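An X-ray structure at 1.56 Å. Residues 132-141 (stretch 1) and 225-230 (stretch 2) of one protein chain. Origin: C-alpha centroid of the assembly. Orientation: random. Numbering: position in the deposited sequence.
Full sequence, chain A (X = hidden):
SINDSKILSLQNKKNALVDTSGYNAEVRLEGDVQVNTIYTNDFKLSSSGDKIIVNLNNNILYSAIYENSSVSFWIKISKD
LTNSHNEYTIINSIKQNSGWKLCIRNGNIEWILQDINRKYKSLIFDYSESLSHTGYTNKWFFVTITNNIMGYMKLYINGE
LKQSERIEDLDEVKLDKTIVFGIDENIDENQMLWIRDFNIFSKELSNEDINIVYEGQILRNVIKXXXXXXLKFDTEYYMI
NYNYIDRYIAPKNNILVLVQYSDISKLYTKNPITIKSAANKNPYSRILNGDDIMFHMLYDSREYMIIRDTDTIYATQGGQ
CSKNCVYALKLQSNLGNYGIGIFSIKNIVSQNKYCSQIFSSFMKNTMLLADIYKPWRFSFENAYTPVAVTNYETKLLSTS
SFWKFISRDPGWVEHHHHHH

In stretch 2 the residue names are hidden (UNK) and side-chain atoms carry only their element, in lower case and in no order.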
# COMPACT_ATOMS: atom_id res chain seq x y z
N SER A 132 -5.66 -7.07 11.84
CA SER A 132 -4.37 -6.72 12.41
C SER A 132 -3.66 -5.65 11.59
O SER A 132 -3.78 -5.61 10.36
CB SER A 132 -3.48 -7.95 12.51
OG SER A 132 -2.19 -7.60 12.99
N HIS A 133 -2.92 -4.79 12.26
CA HIS A 133 -2.15 -3.77 11.55
C HIS A 133 -0.95 -4.41 10.85
O HIS A 133 -0.25 -3.76 10.07
CB HIS A 133 -1.75 -2.65 12.51
CG HIS A 133 -2.92 -2.02 13.21
ND1 HIS A 133 -2.82 -1.44 14.46
CD2 HIS A 133 -4.22 -1.89 12.83
CE1 HIS A 133 -4.01 -0.97 14.82
NE2 HIS A 133 -4.87 -1.23 13.85
N THR A 134 -0.75 -5.70 11.11
CA THR A 134 0.28 -6.48 10.43
C THR A 134 -0.29 -7.11 9.16
O THR A 134 0.46 -7.62 8.32
CB THR A 134 0.83 -7.59 11.34
OG1 THR A 134 -0.16 -8.61 11.53
CG2 THR A 134 1.24 -7.03 12.70
N GLY A 135 -1.61 -7.08 9.03
CA GLY A 135 -2.28 -7.62 7.86
C GLY A 135 -2.42 -6.61 6.73
O GLY A 135 -1.78 -5.55 6.74
N TYR A 136 -3.30 -6.92 5.78
CA TYR A 136 -3.45 -6.11 4.57
C TYR A 136 -4.80 -5.40 4.47
O TYR A 136 -5.18 -4.97 3.38
CB TYR A 136 -3.29 -6.98 3.32
CG TYR A 136 -2.03 -7.81 3.25
CD1 TYR A 136 -0.89 -7.33 2.61
CD2 TYR A 136 -1.98 -9.08 3.81
CE1 TYR A 136 0.27 -8.10 2.54
CE2 TYR A 136 -0.84 -9.85 3.75
CZ TYR A 136 0.28 -9.35 3.11
OH TYR A 136 1.42 -10.14 3.06
N THR A 137 -5.53 -5.27 5.57
CA THR A 137 -6.80 -4.56 5.53
C THR A 137 -6.59 -3.13 5.00
O THR A 137 -5.79 -2.37 5.54
CB THR A 137 -7.47 -4.51 6.91
OG1 THR A 137 -7.73 -5.85 7.36
CG2 THR A 137 -8.80 -3.77 6.81
N ASN A 138 -7.32 -2.79 3.93
CA ASN A 138 -7.24 -1.51 3.24
C ASN A 138 -5.87 -1.14 2.69
O ASN A 138 -5.58 0.05 2.47
CB ASN A 138 -7.77 -0.36 4.11
CG ASN A 138 -8.12 0.87 3.29
OD1 ASN A 138 -8.75 0.75 2.24
ND2 ASN A 138 -7.75 2.06 3.79
N LYS A 139 -5.02 -2.14 2.48
CA LYS A 139 -3.70 -1.91 1.90
C LYS A 139 -3.67 -2.53 0.51
O LYS A 139 -4.24 -3.60 0.30
CB LYS A 139 -2.60 -2.55 2.75
CG LYS A 139 -2.50 -1.96 4.13
CD LYS A 139 -1.36 -2.56 4.92
CE LYS A 139 -1.35 -1.99 6.34
NZ LYS A 139 -0.47 -2.80 7.22
N TRP A 140 -3.06 -1.84 -0.44
CA TRP A 140 -2.86 -2.45 -1.76
C TRP A 140 -1.97 -3.67 -1.63
O TRP A 140 -0.88 -3.58 -1.07
CB TRP A 140 -2.14 -1.48 -2.68
CG TRP A 140 -2.95 -0.30 -3.15
CD1 TRP A 140 -2.90 0.98 -2.67
CD2 TRP A 140 -3.89 -0.29 -4.22
NE1 TRP A 140 -3.76 1.78 -3.38
CE2 TRP A 140 -4.37 1.03 -4.35
CE3 TRP A 140 -4.37 -1.27 -5.10
CZ2 TRP A 140 -5.33 1.39 -5.30
CZ3 TRP A 140 -5.31 -0.91 -6.05
CH2 TRP A 140 -5.77 0.41 -6.14
N PHE A 141 -2.41 -4.81 -2.16
CA PHE A 141 -1.50 -5.95 -2.33
C PHE A 141 -1.64 -6.54 -3.72
O PHE A 141 -2.68 -6.40 -4.36
CB PHE A 141 -1.64 -6.99 -1.21
CG PHE A 141 -3.00 -7.63 -1.09
CD1 PHE A 141 -4.00 -7.04 -0.33
CD2 PHE A 141 -3.26 -8.87 -1.67
CE1 PHE A 141 -5.24 -7.64 -0.18
CE2 PHE A 141 -4.50 -9.49 -1.53
CZ PHE A 141 -5.50 -8.88 -0.78
N UNK A 225 2.38 5.76 1.15
CA UNK A 225 1.77 5.90 2.48
C UNK A 225 1.49 4.51 3.07
O UNK A 225 1.80 3.47 2.46
c UNK A 225 0.53 6.83 2.47
o UNK A 225 -0.75 5.02 1.51
c UNK A 225 -0.69 6.24 1.77
o UNK A 225 -1.64 7.01 1.49
N UNK A 226 0.90 4.50 4.26
CA UNK A 226 0.65 3.29 5.03
C UNK A 226 -0.16 2.27 4.25
O UNK A 226 0.02 1.06 4.41
c UNK A 226 -1.73 2.06 7.29
c UNK A 226 0.20 1.04 8.99
c UNK A 226 -0.44 2.59 7.25
c UNK A 226 -2.05 1.05 8.17
c UNK A 226 -1.08 0.54 9.01
o UNK A 226 -1.40 -0.48 9.87
c UNK A 226 0.51 2.07 8.12
c UNK A 226 -0.10 3.70 6.30
N UNK A 227 -1.06 2.76 3.40
CA UNK A 227 -1.98 1.90 2.66
C UNK A 227 -1.40 1.43 1.33
O UNK A 227 -2.04 0.66 0.62
c UNK A 227 -4.64 1.58 5.11
c UNK A 227 -5.24 1.38 6.34
c UNK A 227 -4.68 3.96 5.55
c UNK A 227 -5.28 3.76 6.80
n UNK A 227 -4.29 5.11 4.93
c UNK A 227 -3.77 3.44 3.52
c UNK A 227 -3.75 4.80 3.71
c UNK A 227 -3.26 2.69 2.34
c UNK A 227 -4.36 2.88 4.69
c UNK A 227 -5.55 2.47 7.18
N UNK A 228 -0.22 1.91 0.98
CA UNK A 228 0.35 1.64 -0.34
C UNK A 228 -0.01 2.62 -1.45
O UNK A 228 0.31 2.39 -2.62
N UNK A 229 -0.67 3.72 -1.10
CA UNK A 229 -0.94 4.80 -2.05
C UNK A 229 0.33 5.64 -2.22
O UNK A 229 1.19 5.67 -1.34
c UNK A 229 -3.28 5.07 -1.07
o UNK A 229 -3.80 4.19 -1.76
n UNK A 229 -3.81 5.48 0.08
c UNK A 229 -2.01 5.76 -1.51
N UNK A 230 0.44 6.38 -3.34
CA UNK A 230 1.57 7.32 -3.44
C UNK A 230 1.54 8.35 -2.32
O UNK A 230 0.47 8.91 -2.02
c UNK A 230 -0.34 6.31 -4.59
c UNK A 230 0.60 6.91 -5.59
c UNK A 230 1.33 8.00 -4.80
O HOH W 1 1.74 -0.65 5.74

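Position 225 carries two carbons, the second ending in two oxygens: a short, forked carboxylate. It touches nothing on stretch 1. Within these stretches it serves its own turn, one oxygen taking the backbone N-H groups of 227 and 229, so the acid gathers the turn around itself; the other oxygen also bonds elsewhere in the structure. This is Asp225. Asp225 OD1 accepts from the backbone N of 227 at 3.0 Å, and Asp225 OD1 accepts from the backbone N of 229 at 2.9 Å.

Position 226 has one carbon leading to a six-carbon ring that bears an oxygen. CA to CB points sideways, but the ring end comes nearer to stretch 1, where its oxygen lies 3.4 Å from His133 CB. A phenol ring is Tyr226. Lys139 CE sits over one face, 4.0 Å from the ring centroid, a CH-pi contact suited to a methylene polarized by the neighboring ammonium.

Position 227 shows one carbon, then fused five- and six-membered rings holding eight carbons and one nitrogen. Asn138 ND2 lies over one face of this ring system, and Thr137 O approaches its edge. The indole is Trp227, which has more of its area covered by stretch 1 than any other residue here. Asn138 ND2 is 3.4 Å from Trp227 CE3, and Thr137 O is 3.9 Å from Trp227 CZ3.

Position 228 has no side-chain atoms. With phi/psi of 89/7, a CB would jam against the preceding carbonyl O, and it would also fall a tight 3.3 Å from Trp140 CB. Turn and interface make the same demand, and the residue is Gly228.

Position 229 has two carbons, the second bearing one oxygen and one nitrogen. The oxygen meets Trp140 NE1 at the edge of that indole, and the nitrogen turns back to Asp225 OD2 at 3.0 Å. The amide is Asn229, its OD1 accepting from Trp140 NE1 at 2.9 Å.

Position 230 has three carbons closing a ring onto the backbone N, out of reach of stretch 1: Pro230.

The contact joins two turns through a few exact bonds. Asp225 to Gly228 forms a type I turn, closed by Gly228 N to Asp225 O at 3.0 Å; a type II turn from Tyr136 to Lys139 leads into the opposing backbone. Trp140 N donates to Trp227 O at 2.9 Å and 163°, and Lys139 CA adds a CA-H...O contact to that same Trp227 O at 3.3 Å. Lys139 NZ is held by His133 O at 3.0 Å and Gly135 O at 3.1 Å, fixing the extended chain whose CE packs on Tyr226. The design rule is to organize each loop internally, then join them by backbone and indole donors amid aromatic packing.

Stretch 2, residues 225-230: DYWGNP
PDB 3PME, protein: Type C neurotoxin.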